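Local coordinates for protein glucokinase (Thermus thermophilus, PDB 3VOV) that probably phosphorylates glucose and related hexoses with ATP, as a zinc-binding hexokinase of the ROK family, at residues 202-210 against 247-255; 177-186 against 217-225. All coordinates share one frame; numbering follows the deposited sequence.

Interaction 1 of 2, residues 202-210 against 247-255; sequences ELFRLFQAG and VALNAPEGY
Pro-252 lies with its CD over one face of the Phe-204 ring, the two side chains crossing at about a right angle. The CD stands 3.6 Å from the ring centroid and 21° off the normal, a CH-pi contact displaced toward the near end of the ring, where Phe-204 CG and Pro-252 CD are 3.4 Å apart. Ala-251 shares that face: its CA makes a second, longer CH-pi contact, and Ala-251 CB meets Phe-204 CZ at 3.9 Å. With CG turned anti to its own carbonyl carbon (chi1 -67°), the Phe-204 ring reaches across from helix 200-208 until CZ also touches Val-247 CG1. Phe-207, nearly one turn on, takes the other course, CG anti to the backbone N (chi1 -180°). Its ring meets the CB-CG part of the proline obliquely, Phe-207 CD2 lying 3.4 Å from Pro-252 CB, and presents its edge to Gly-254 CA. Glycine suits that place, because a CB there would point into CZ. Replacing Phe-204 with alanine removes the ring, which would probably leave Pro-252 CD and Ala-251 CA without an aromatic face and open a gap beside Val-247. Gln-208, its chain bent at chi2, brings its amide group alongside Pro-252 CB on the exposed side. Pro-252 is the N-cap of helix 253-265 and has no polar side chain to offer the first-turn amides; a water held by Gln-208 NE2 at 2.8 Å accepts from Glu-253 N at 2.7 Å in its stead. The contact thus joins the helix start to helix 200-208 within this actin-like ATPase fold. No direct hydrogen bond links the segments: dispersion and CH-pi forces hold the apolar centre, while hydration supplies the polar link at the margin.

Interaction 2 of 2, residues 177-186 against 217-225; sequences LEALAAGRAL and LVLQAARYV
Ala-181 and Ala-221 bring their CA atoms to 4.6 Å where helix 177-181 meets helix 212-236 in the actin-like ATPase fold of the ROK family. Helix 177-181 and segment 217-225 run nearly antiparallel, at 156°, with axes 9.2 Å apart. Alanine suits both places because a larger side chain would have little room between such close backbones. The tight part gathers round this pair. From the following helix, 183-194, Leu-186 CD2 presses on Ala-221 CB at 3.4 Å, closer than usual for two carbons, and also meets Leu-217 CD2; CG anti to the carbonyl carbon (chi1 -65°) sends this leucine's end toward the partner helix. Val-225 CG2 lies 3.6 Å from Ala-181 CB and touches Leu-177 CD1 as well.

Side-chain packing is slacker around Leu-177: its CD1 rests on backbone, 3.6 Å from Tyr-224 O, while Val-225 CG2 is 4.1 Å from that CD1. Leu-177 follows the zinc ligand Cys-176, and its side chain is about 8 Å from the metal at the nearest atoms, so this edge joins the zinc-binding region to the helical core. Although every touching residue is buried, the flank of helix 212-236 beyond them is partly exposed: Gln-220 O, besides its helical bond from Tyr-224 N, is hydrogen-bonded to a glycerol probably left from crystallisation. Tyr-224 suits this border: its hydroxyl is hydrogen-bonded to Gly-165 O of the second subunit, while Leu-180 CD1 sits over the middle of one ring face, 3.8 Å from the Tyr-224 ring centroid.

Overall arrangement
The four segments alternate along the chain, 177-186, 202-210, 217-225 and 247-255, so the two contacts interlock, their centres 12 Å apart on the same side of the chain's centre. Helix 212-236 is the common neighbour: it packs on helices 177-181 and 183-194 in interaction 2, while from interaction 1 Phe-207 CD1 lies 3.6 Å from its Val-218 CB and Tyr-255 O of helix 253-265 lies 3.3 Å from its Ala-222 CB. Interaction 2 is buried and borders both the zinc site and the second subunit, whereas interaction 1 touches no other chain of the assembly. The shared helix thus links the zinc and subunit side to the partly exposed helix 200-208.

Interaction 1 of 2, residues 202-210 against 247-255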
ATOM      1  N   GLU B 202     -20.811  19.563   0.687  1.00 30.01           N
ATOM      2  CA  GLU B 202     -21.004  19.326  -0.747  1.00 29.73           C
ATOM      3  C   GLU B 202     -20.622  17.857  -1.061  1.00 29.26           C
ATOM      4  O   GLU B 202     -21.365  17.151  -1.765  1.00 29.67           O
ATOM      5  CB  GLU B 202     -20.213  20.382  -1.555  1.00 30.04           C
ATOM      6  CG  GLU B 202     -19.953  20.169  -3.080  1.00 32.80           C
ATOM      7  CD  GLU B 202     -21.159  20.364  -3.977  1.00 39.08           C
ATOM      8  OE1 GLU B 202     -22.291  20.646  -3.497  1.00 42.01           O
ATOM      9  OE2 GLU B 202     -20.985  20.224  -5.207  1.00 42.96           O
ATOM     10  N   LEU B 203     -19.514  17.375  -0.497  1.00 27.83           N
ATOM     11  CA  LEU B 203     -19.113  15.969  -0.683  1.00 26.43           C
ATOM     12  C   LEU B 203     -20.219  14.994  -0.257  1.00 26.75           C
ATOM     13  O   LEU B 203     -20.548  14.064  -1.000  1.00 25.76           O
ATOM     14  CB  LEU B 203     -17.780  15.638   0.037  1.00 26.70           C
ATOM     15  CG  LEU B 203     -17.309  14.168  -0.049  1.00 23.59           C
ATOM     16  CD1 LEU B 203     -17.028  13.732  -1.508  1.00 20.82           C
ATOM     17  CD2 LEU B 203     -16.082  13.908   0.884  1.00 19.16           C
ATOM     18  N   PHE B 204     -20.820  15.207   0.913  1.00 27.30           N
ATOM     19  CA  PHE B 204     -21.855  14.284   1.380  1.00 28.21           C
ATOM     20  C   PHE B 204     -23.184  14.390   0.556  1.00 29.98           C
ATOM     21  O   PHE B 204     -23.908  13.410   0.403  1.00 29.11           O
ATOM     22  CB  PHE B 204     -22.132  14.450   2.883  1.00 27.73           C
ATOM     23  CG  PHE B 204     -20.981  14.043   3.797  1.00 29.29           C
ATOM     24  CD1 PHE B 204     -20.927  14.525   5.104  1.00 28.47           C
ATOM     25  CD2 PHE B 204     -19.974  13.146   3.374  1.00 30.11           C
ATOM     26  CE1 PHE B 204     -19.869  14.164   5.973  1.00 27.67           C
ATOM     27  CE2 PHE B 204     -18.924  12.785   4.230  1.00 29.99           C
ATOM     28  CZ  PHE B 204     -18.879  13.287   5.541  1.00 28.23           C
ATOM     29  N   ARG B 205     -23.494  15.574   0.039  1.00 31.16           N
ATOM     30  CA  ARG B 205     -24.645  15.739  -0.877  1.00 32.09           C
ATOM     31  C   ARG B 205     -24.397  14.928  -2.155  1.00 31.12           C
ATOM     32  O   ARG B 205     -25.246  14.144  -2.577  1.00 31.21           O
ATOM     33  CB  ARG B 205     -24.844  17.235  -1.220  1.00 33.20           C
ATOM     34  CG  ARG B 205     -25.720  17.502  -2.476  1.00 37.47           C
ATOM     35  CD  ARG B 205     -25.759  18.975  -2.931  1.00 40.16           C
ATOM     36  NE  ARG B 205     -24.687  19.296  -3.881  1.00 42.29           N
ATOM     37  CZ  ARG B 205     -24.578  18.812  -5.121  1.00 45.00           C
ATOM     38  NH1 ARG B 205     -25.463  17.939  -5.610  1.00 43.73           N
ATOM     39  NH2 ARG B 205     -23.561  19.206  -5.885  1.00 47.03           N
ATOM     40  N   LEU B 206     -23.214  15.102  -2.746  1.00 30.21           N
ATOM     41  CA  LEU B 206     -22.810  14.324  -3.911  1.00 29.88           C
ATOM     42  C   LEU B 206     -22.896  12.815  -3.672  1.00 29.84           C
ATOM     43  O   LEU B 206     -23.382  12.055  -4.530  1.00 29.79           O
ATOM     44  CB  LEU B 206     -21.404  14.730  -4.352  1.00 29.82           C
ATOM     45  CG  LEU B 206     -21.241  16.071  -5.081  1.00 29.48           C
ATOM     46  CD1 LEU B 206     -19.801  16.491  -5.063  1.00 25.46           C
ATOM     47  CD2 LEU B 206     -21.807  15.974  -6.530  1.00 28.30           C
ATOM     48  N   PHE B 207     -22.435  12.390  -2.497  1.00 29.81           N
ATOM     49  CA  PHE B 207     -22.529  10.995  -2.077  1.00 29.91           C
ATOM     50  C   PHE B 207     -23.993  10.503  -2.044  1.00 31.01           C
ATOM     51  O   PHE B 207     -24.358   9.460  -2.655  1.00 30.34           O
ATOM     52  CB  PHE B 207     -21.854  10.801  -0.705  1.00 28.96           C
ATOM     53  CG  PHE B 207     -21.897   9.369  -0.196  1.00 27.32           C
ATOM     54  CD1 PHE B 207     -20.832   8.508  -0.413  1.00 24.43           C
ATOM     55  CD2 PHE B 207     -23.000   8.889   0.490  1.00 25.39           C
ATOM     56  CE1 PHE B 207     -20.840   7.207   0.068  1.00 24.46           C
ATOM     57  CE2 PHE B 207     -23.035   7.571   0.957  1.00 26.15           C
ATOM     58  CZ  PHE B 207     -21.933   6.721   0.731  1.00 24.43           C
ATOM     59  N   GLN B 208     -24.829  11.245  -1.322  1.00 32.29           N
ATOM     60  CA  GLN B 208     -26.244  10.896  -1.211  1.00 33.38           C
ATOM     61  C   GLN B 208     -26.960  10.916  -2.589  1.00 33.26           C
ATOM     62  O   GLN B 208     -27.831  10.099  -2.838  1.00 34.75           O
ATOM     63  CB  GLN B 208     -26.954  11.772  -0.158  1.00 33.68           C
ATOM     64  CG  GLN B 208     -26.541  11.473   1.286  1.00 37.83           C
ATOM     65  CD  GLN B 208     -27.149  10.190   1.922  1.00 43.66           C
ATOM     66  OE1 GLN B 208     -26.959   9.049   1.431  1.00 46.63           O
ATOM     67  NE2 GLN B 208     -27.801  10.370   3.081  1.00 43.19           N
ATOM     68  N   ALA B 209     -26.563  11.817  -3.480  1.00 32.35           N
ATOM     69  CA  ALA B 209     -27.011  11.804  -4.867  1.00 32.25           C
ATOM     70  C   ALA B 209     -26.468  10.640  -5.747  1.00 32.53           C
ATOM     71  O   ALA B 209     -26.818  10.555  -6.941  1.00 32.82           O
ATOM     72  CB  ALA B 209     -26.678  13.161  -5.538  1.00 32.05           C
ATOM     73  N   GLY B 210     -25.589   9.788  -5.207  1.00 31.22           N
ATOM     74  CA  GLY B 210     -25.034   8.678  -5.994  1.00 30.11           C
ATOM     75  C   GLY B 210     -23.921   9.019  -6.962  1.00 29.57           C
ATOM     76  O   GLY B 210     -23.655   8.295  -7.928  1.00 29.15           O
ATOM     77  N   VAL B 247     -17.694  14.947  11.761  1.00 25.75           N
ATOM     78  CA  VAL B 247     -17.597  14.406  10.428  1.00 24.62           C
ATOM     79  C   VAL B 247     -18.093  12.956  10.409  1.00 25.29           C
ATOM     80  O   VAL B 247     -18.847  12.580   9.501  1.00 26.58           O
ATOM     81  CB  VAL B 247     -16.161  14.579   9.849  1.00 23.84           C
ATOM     82  CG1 VAL B 247     -16.007  13.815   8.605  1.00 24.99           C
ATOM     83  CG2 VAL B 247     -15.876  16.064   9.593  1.00 21.11           C
ATOM     84  N   ALA B 248     -17.691  12.143  11.388  1.00 23.03           N
ATOM     85  CA  ALA B 248     -18.153  10.756  11.406  1.00 23.66           C
ATOM     86  C   ALA B 248     -19.655  10.674  11.785  1.00 24.68           C
ATOM     87  O   ALA B 248     -20.436   9.976  11.147  1.00 25.41           O
ATOM     88  CB  ALA B 248     -17.343   9.959  12.356  1.00 21.75           C
ATOM     89  N   LEU B 249     -20.052  11.382  12.827  1.00 24.28           N
ATOM     90  CA  LEU B 249     -21.441  11.268  13.310  1.00 27.23           C
ATOM     91  C   LEU B 249     -22.499  11.800  12.319  1.00 27.84           C
ATOM     92  O   LEU B 249     -23.591  11.260  12.255  1.00 28.86           O
ATOM     93  CB  LEU B 249     -21.605  11.932  14.692  1.00 27.15           C
ATOM     94  CG  LEU B 249     -20.718  11.380  15.830  1.00 28.34           C
ATOM     95  CD1 LEU B 249     -20.820  12.258  17.049  1.00 30.23           C
ATOM     96  CD2 LEU B 249     -21.123   9.992  16.202  1.00 28.53           C
ATOM     97  N   ASN B 250     -22.174  12.820  11.533  1.00 28.02           N
ATOM     98  CA  ASN B 250     -23.144  13.360  10.584  1.00 28.95           C
ATOM     99  C   ASN B 250     -22.959  12.893   9.147  1.00 28.92           C
ATOM    100  O   ASN B 250     -23.637  13.366   8.246  1.00 28.40           O
ATOM    101  CB  ASN B 250     -23.180  14.887  10.685  1.00 30.28           C
ATOM    102  CG  ASN B 250     -23.625  15.352  12.064  1.00 32.45           C
ATOM    103  OD1 ASN B 250     -24.686  14.949  12.550  1.00 36.10           O
ATOM    104  ND2 ASN B 250     -22.807  16.161  12.712  1.00 32.92           N
ATOM    105  N   ALA B 251     -22.080  11.917   8.944  1.00 28.83           N
ATOM    106  CA  ALA B 251     -21.850  11.341   7.622  1.00 29.00           C
ATOM    107  C   ALA B 251     -23.054  10.524   7.126  1.00 30.06           C
ATOM    108  O   ALA B 251     -23.796   9.969   7.929  1.00 29.45           O
ATOM    109  CB  ALA B 251     -20.594  10.475   7.655  1.00 29.18           C
ATOM    110  N   PRO B 252     -23.240  10.417   5.799  1.00 31.35           N
ATOM    111  CA  PRO B 252     -24.261   9.498   5.255  1.00 33.13           C
ATOM    112  C   PRO B 252     -24.239   8.118   5.906  1.00 34.27           C
ATOM    113  O   PRO B 252     -23.192   7.681   6.414  1.00 33.87           O
ATOM    114  CB  PRO B 252     -23.845   9.362   3.791  1.00 33.42           C
ATOM    115  CG  PRO B 252     -23.302  10.726   3.469  1.00 32.62           C
ATOM    116  CD  PRO B 252     -22.534  11.133   4.721  1.00 31.49           C
ATOM    117  N   GLU B 253     -25.382   7.425   5.909  1.00 35.28           N
ATOM    118  CA  GLU B 253     -25.431   6.088   6.524  1.00 35.58           C
ATOM    119  C   GLU B 253     -24.548   5.015   5.855  1.00 33.58           C
ATOM    120  O   GLU B 253     -24.058   4.081   6.543  1.00 33.67           O
ATOM    121  CB  GLU B 253     -26.859   5.568   6.620  1.00 37.97           C
ATOM    122  CG  GLU B 253     -27.016   4.593   7.799  1.00 43.10           C
ATOM    123  CD  GLU B 253     -26.728   5.243   9.153  1.00 51.45           C
ATOM    124  OE1 GLU B 253     -27.195   6.406   9.382  1.00 53.72           O
ATOM    125  OE2 GLU B 253     -26.061   4.575  10.003  1.00 53.34           O
ATOM    126  N   GLY B 254     -24.367   5.121   4.544  1.00 30.12           N
ATOM    127  CA  GLY B 254     -23.385   4.271   3.848  1.00 28.10           C
ATOM    128  C   GLY B 254     -21.984   4.383   4.446  1.00 27.02           C
ATOM    129  O   GLY B 254     -21.190   3.427   4.367  1.00 25.96           O
ATOM    130  N   TYR B 255     -21.666   5.538   5.056  1.00 25.39           N
ATOM    131  CA  TYR B 255     -20.314   5.747   5.613  1.00 24.61           C
ATOM    132  C   TYR B 255     -20.149   4.851   6.820  1.00 23.89           C
ATOM    133  O   TYR B 255     -19.215   4.099   6.922  1.00 22.61           O
ATOM    134  CB  TYR B 255     -20.095   7.219   5.992  1.00 23.86           C
ATOM    135  CG  TYR B 255     -18.823   7.517   6.794  1.00 23.05           C
ATOM    136  CD1 TYR B 255     -17.619   7.862   6.138  1.00 21.70           C
ATOM    137  CD2 TYR B 255     -18.840   7.537   8.196  1.00 20.28           C
ATOM    138  CE1 TYR B 255     -16.475   8.169   6.875  1.00 22.31           C
ATOM    139  CE2 TYR B 255     -17.675   7.840   8.938  1.00 22.57           C
ATOM    140  CZ  TYR B 255     -16.515   8.168   8.265  1.00 20.75           C
ATOM    141  OH  TYR B 255     -15.383   8.432   8.994  1.00 21.92           O
TER
HETATM  142  O   HOH W   1     -27.780   8.637   5.336  1.00 36.84           O
HETATM  143  O   HOH W   2     -25.812   6.515   3.152  1.00 38.23           O

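Interaction 2 of 2, residues 177-186 against 217-225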
ATOM      1  N   LEU B 177      -3.719   7.919   9.667  1.00 15.54           N
ATOM      2  CA  LEU B 177      -5.167   7.871   9.616  1.00 16.23           C
ATOM      3  C   LEU B 177      -5.751   9.279   9.364  1.00 16.07           C
ATOM      4  O   LEU B 177      -6.654   9.450   8.530  1.00 14.04           O
ATOM      5  CB  LEU B 177      -5.703   7.267  10.926  1.00 15.69           C
ATOM      6  CG  LEU B 177      -7.216   7.215  11.125  1.00 20.06           C
ATOM      7  CD1 LEU B 177      -7.946   6.534   9.957  1.00 19.44           C
ATOM      8  CD2 LEU B 177      -7.550   6.514  12.490  1.00 17.36           C
ATOM      9  N   GLU B 178      -5.214  10.291  10.065  1.00 14.89           N
ATOM     10  CA  GLU B 178      -5.719  11.655   9.861  1.00 14.74           C
ATOM     11  C   GLU B 178      -5.639  12.067   8.403  1.00 14.57           C
ATOM     12  O   GLU B 178      -6.582  12.613   7.824  1.00 14.69           O
ATOM     13  CB  GLU B 178      -4.908  12.667  10.691  1.00 14.67           C
ATOM     14  CG  GLU B 178      -5.374  14.092  10.412  1.00 13.64           C
ATOM     15  CD  GLU B 178      -4.909  15.066  11.486  1.00 18.25           C
ATOM     16  OE1 GLU B 178      -5.586  15.136  12.525  1.00 17.83           O
ATOM     17  OE2 GLU B 178      -3.861  15.732  11.301  1.00 18.16           O
ATOM     18  N   ALA B 179      -4.485  11.830   7.820  1.00 14.31           N
ATOM     19  CA  ALA B 179      -4.229  12.306   6.469  1.00 15.40           C
ATOM     20  C   ALA B 179      -5.061  11.506   5.421  1.00 15.49           C
ATOM     21  O   ALA B 179      -5.132  11.888   4.230  1.00 14.53           O
ATOM     22  CB  ALA B 179      -2.756  12.190   6.167  1.00 13.81           C
ATOM     23  N   LEU B 180      -5.660  10.400   5.860  1.00 14.45           N
ATOM     24  CA  LEU B 180      -6.458   9.571   4.957  1.00 15.49           C
ATOM     25  C   LEU B 180      -7.932   9.850   5.048  1.00 17.24           C
ATOM     26  O   LEU B 180      -8.657   9.665   4.056  1.00 16.36           O
ATOM     27  CB  LEU B 180      -6.263   8.079   5.289  1.00 15.26           C
ATOM     28  CG  LEU B 180      -4.844   7.539   4.952  1.00 15.02           C
ATOM     29  CD1 LEU B 180      -4.706   6.131   5.584  1.00 16.70           C
ATOM     30  CD2 LEU B 180      -4.522   7.516   3.399  1.00 16.24           C
ATOM     31  N   ALA B 181      -8.388  10.222   6.260  1.00 16.72           N
ATOM     32  CA  ALA B 181      -9.817  10.122   6.587  1.00 16.57           C
ATOM     33  C   ALA B 181     -10.410  11.296   7.357  1.00 17.39           C
ATOM     34  O   ALA B 181     -11.634  11.316   7.620  1.00 18.17           O
ATOM     35  CB  ALA B 181     -10.084   8.812   7.359  1.00 16.79           C
ATOM     36  N   ALA B 182      -9.582  12.268   7.737  1.00 17.24           N
ATOM     37  CA  ALA B 182     -10.139  13.426   8.456  1.00 17.50           C
ATOM     38  C   ALA B 182     -11.037  14.245   7.514  1.00 18.49           C
ATOM     39  O   ALA B 182     -10.940  14.133   6.297  1.00 17.48           O
ATOM     40  CB  ALA B 182      -9.006  14.312   9.020  1.00 16.10           C
ATOM     41  N   GLY B 183     -11.900  15.076   8.109  1.00 19.06           N
ATOM     42  CA  GLY B 183     -12.598  16.145   7.406  1.00 18.20           C
ATOM     43  C   GLY B 183     -11.789  16.856   6.376  1.00 19.08           C
ATOM     44  O   GLY B 183     -12.187  16.901   5.233  1.00 19.08           O
ATOM     45  N   ARG B 184     -10.633  17.383   6.749  1.00 19.06           N
ATOM     46  CA  ARG B 184      -9.825  18.118   5.807  1.00 19.73           C
ATOM     47  C   ARG B 184      -9.207  17.227   4.752  1.00 19.83           C
ATOM     48  O   ARG B 184      -8.888  17.684   3.679  1.00 19.08           O
ATOM     49  CB  ARG B 184      -8.722  18.913   6.503  1.00 19.32           C
ATOM     50  CG  ARG B 184      -9.248  20.124   7.282  1.00 24.38           C
ATOM     51  CD  ARG B 184      -8.117  20.859   7.972  1.00 27.24           C
ATOM     52  NE  ARG B 184      -7.128  21.234   6.992  1.00 30.06           N
ATOM     53  CZ  ARG B 184      -5.870  20.814   6.991  1.00 29.25           C
ATOM     54  NH1 ARG B 184      -5.048  21.230   6.034  1.00 26.08           N
ATOM     55  NH2 ARG B 184      -5.436  20.018   7.939  1.00 29.19           N
ATOM     56  N   ALA B 185      -8.992  15.959   5.076  1.00 19.98           N
ATOM     57  CA  ALA B 185      -8.492  15.008   4.070  1.00 18.32           C
ATOM     58  C   ALA B 185      -9.564  14.741   2.993  1.00 19.16           C
ATOM     59  O   ALA B 185      -9.280  14.716   1.798  1.00 17.64           O
ATOM     60  CB  ALA B 185      -8.095  13.741   4.756  1.00 18.93           C
ATOM     61  N   LEU B 186     -10.805  14.546   3.422  1.00 18.00           N
ATOM     62  CA  LEU B 186     -11.903  14.367   2.473  1.00 18.89           C
ATOM     63  C   LEU B 186     -12.054  15.574   1.551  1.00 18.96           C
ATOM     64  O   LEU B 186     -12.206  15.434   0.329  1.00 18.43           O
ATOM     65  CB  LEU B 186     -13.201  14.183   3.236  1.00 18.07           C
ATOM     66  CG  LEU B 186     -13.390  12.940   4.112  1.00 22.29           C
ATOM     67  CD1 LEU B 186     -14.692  13.090   4.929  1.00 21.75           C
ATOM     68  CD2 LEU B 186     -13.466  11.668   3.238  1.00 22.04           C
ATOM     69  N   LEU B 217     -14.568   7.915  -2.832  1.00 21.14           N
ATOM     70  CA  LEU B 217     -13.716   8.673  -1.919  1.00 21.56           C
ATOM     71  C   LEU B 217     -14.212   8.547  -0.481  1.00 20.94           C
ATOM     72  O   LEU B 217     -13.422   8.326   0.449  1.00 19.73           O
ATOM     73  CB  LEU B 217     -13.781  10.150  -2.394  1.00 22.68           C
ATOM     74  CG  LEU B 217     -12.891  11.225  -1.845  1.00 24.72           C
ATOM     75  CD1 LEU B 217     -12.987  12.398  -2.814  1.00 24.07           C
ATOM     76  CD2 LEU B 217     -13.380  11.598  -0.459  1.00 22.72           C
ATOM     77  N   VAL B 218     -15.519   8.708  -0.292  1.00 20.81           N
ATOM     78  CA  VAL B 218     -16.107   8.615   1.068  1.00 20.44           C
ATOM     79  C   VAL B 218     -15.957   7.203   1.669  1.00 21.28           C
ATOM     80  O   VAL B 218     -15.564   7.027   2.841  1.00 21.26           O
ATOM     81  CB  VAL B 218     -17.576   9.057   1.090  1.00 20.73           C
ATOM     82  CG1 VAL B 218     -18.220   8.759   2.428  1.00 19.13           C
ATOM     83  CG2 VAL B 218     -17.702  10.541   0.820  1.00 19.69           C
ATOM     84  N   LEU B 219     -16.290   6.191   0.868  1.00 20.25           N
ATOM     85  CA  LEU B 219     -16.190   4.816   1.340  1.00 19.14           C
ATOM     86  C   LEU B 219     -14.764   4.389   1.653  1.00 18.22           C
ATOM     87  O   LEU B 219     -14.559   3.603   2.566  1.00 18.39           O
ATOM     88  CB  LEU B 219     -16.823   3.834   0.325  1.00 18.82           C
ATOM     89  CG  LEU B 219     -18.323   3.971   0.106  1.00 20.27           C
ATOM     90  CD1 LEU B 219     -18.800   2.987  -0.999  1.00 22.32           C
ATOM     91  CD2 LEU B 219     -19.112   3.787   1.368  1.00 22.66           C
ATOM     92  N   GLN B 220     -13.797   4.840   0.860  1.00 18.24           N
ATOM     93  CA  GLN B 220     -12.402   4.535   1.124  1.00 19.08           C
ATOM     94  C   GLN B 220     -11.967   5.121   2.478  1.00 18.55           C
ATOM     95  O   GLN B 220     -11.273   4.462   3.251  1.00 17.01           O
ATOM     96  CB  GLN B 220     -11.487   5.030  -0.005  1.00 19.41           C
ATOM     97  CG  GLN B 220     -10.008   5.072   0.408  1.00 20.22           C
ATOM     98  CD  GLN B 220      -9.061   5.392  -0.750  1.00 21.32           C
ATOM     99  OE1 GLN B 220      -8.266   6.348  -0.692  1.00 23.39           O
ATOM    100  NE2 GLN B 220      -9.136   4.597  -1.797  1.00 18.54           N
ATOM    101  N   ALA B 221     -12.399   6.352   2.752  1.00 17.51           N
ATOM    102  CA  ALA B 221     -12.090   7.015   4.038  1.00 17.35           C
ATOM    103  C   ALA B 221     -12.757   6.280   5.181  1.00 17.08           C
ATOM    104  O   ALA B 221     -12.153   6.057   6.237  1.00 17.93           O
ATOM    105  CB  ALA B 221     -12.574   8.479   4.002  1.00 15.82           C
ATOM    106  N   ALA B 222     -14.034   5.917   5.005  1.00 17.95           N
ATOM    107  CA  ALA B 222     -14.733   5.091   6.018  1.00 16.49           C
ATOM    108  C   ALA B 222     -14.010   3.770   6.339  1.00 16.40           C
ATOM    109  O   ALA B 222     -13.851   3.409   7.515  1.00 16.95           O
ATOM    110  CB  ALA B 222     -16.240   4.818   5.587  1.00 16.83           C
ATOM    111  N   ARG B 223     -13.574   3.039   5.320  1.00 15.82           N
ATOM    112  CA  ARG B 223     -12.829   1.804   5.575  1.00 16.68           C
ATOM    113  C   ARG B 223     -11.493   2.026   6.330  1.00 16.48           C
ATOM    114  O   ARG B 223     -11.099   1.170   7.117  1.00 16.07           O
ATOM    115  CB  ARG B 223     -12.539   1.054   4.256  1.00 16.78           C
ATOM    116  CG  ARG B 223     -13.843   0.558   3.497  1.00 19.60           C
ATOM    117  CD  ARG B 223     -13.473  -0.472   2.423  1.00 21.59           C
ATOM    118  NE  ARG B 223     -12.681   0.159   1.385  1.00 24.81           N
ATOM    119  CZ  ARG B 223     -13.190   0.885   0.389  1.00 24.85           C
ATOM    120  NH1 ARG B 223     -14.510   1.024   0.254  1.00 24.45           N
ATOM    121  NH2 ARG B 223     -12.367   1.435  -0.484  1.00 20.98           N
ATOM    122  N   TYR B 224     -10.764   3.108   6.024  1.00 15.95           N
ATOM    123  CA  TYR B 224      -9.494   3.364   6.730  1.00 14.39           C
ATOM    124  C   TYR B 224      -9.745   3.601   8.208  1.00 16.35           C
ATOM    125  O   TYR B 224      -8.946   3.192   9.054  1.00 16.32           O
ATOM    126  CB  TYR B 224      -8.727   4.543   6.133  1.00 15.70           C
ATOM    127  CG  TYR B 224      -7.880   4.146   4.915  1.00 15.10           C
ATOM    128  CD1 TYR B 224      -6.896   3.152   5.017  1.00 16.62           C
ATOM    129  CD2 TYR B 224      -8.048   4.787   3.703  1.00 16.77           C
ATOM    130  CE1 TYR B 224      -6.078   2.807   3.884  1.00 18.05           C
ATOM    131  CE2 TYR B 224      -7.281   4.455   2.569  1.00 13.43           C
ATOM    132  CZ  TYR B 224      -6.335   3.457   2.666  1.00 16.84           C
ATOM    133  OH  TYR B 224      -5.606   3.178   1.572  1.00 16.96           O
ATOM    134  N   VAL B 225     -10.874   4.235   8.528  1.00 16.13           N
ATOM    135  CA  VAL B 225     -11.223   4.431   9.947  1.00 15.81           C
ATOM    136  C   VAL B 225     -11.477   3.057  10.582  1.00 15.49           C
ATOM    137  O   VAL B 225     -10.946   2.789  11.645  1.00 16.62           O
ATOM    138  CB  VAL B 225     -12.421   5.365  10.141  1.00 15.28           C
ATOM    139  CG1 VAL B 225     -12.811   5.400  11.642  1.00 15.95           C
ATOM    140  CG2 VAL B 225     -12.065   6.808   9.630  1.00 15.71           C
TER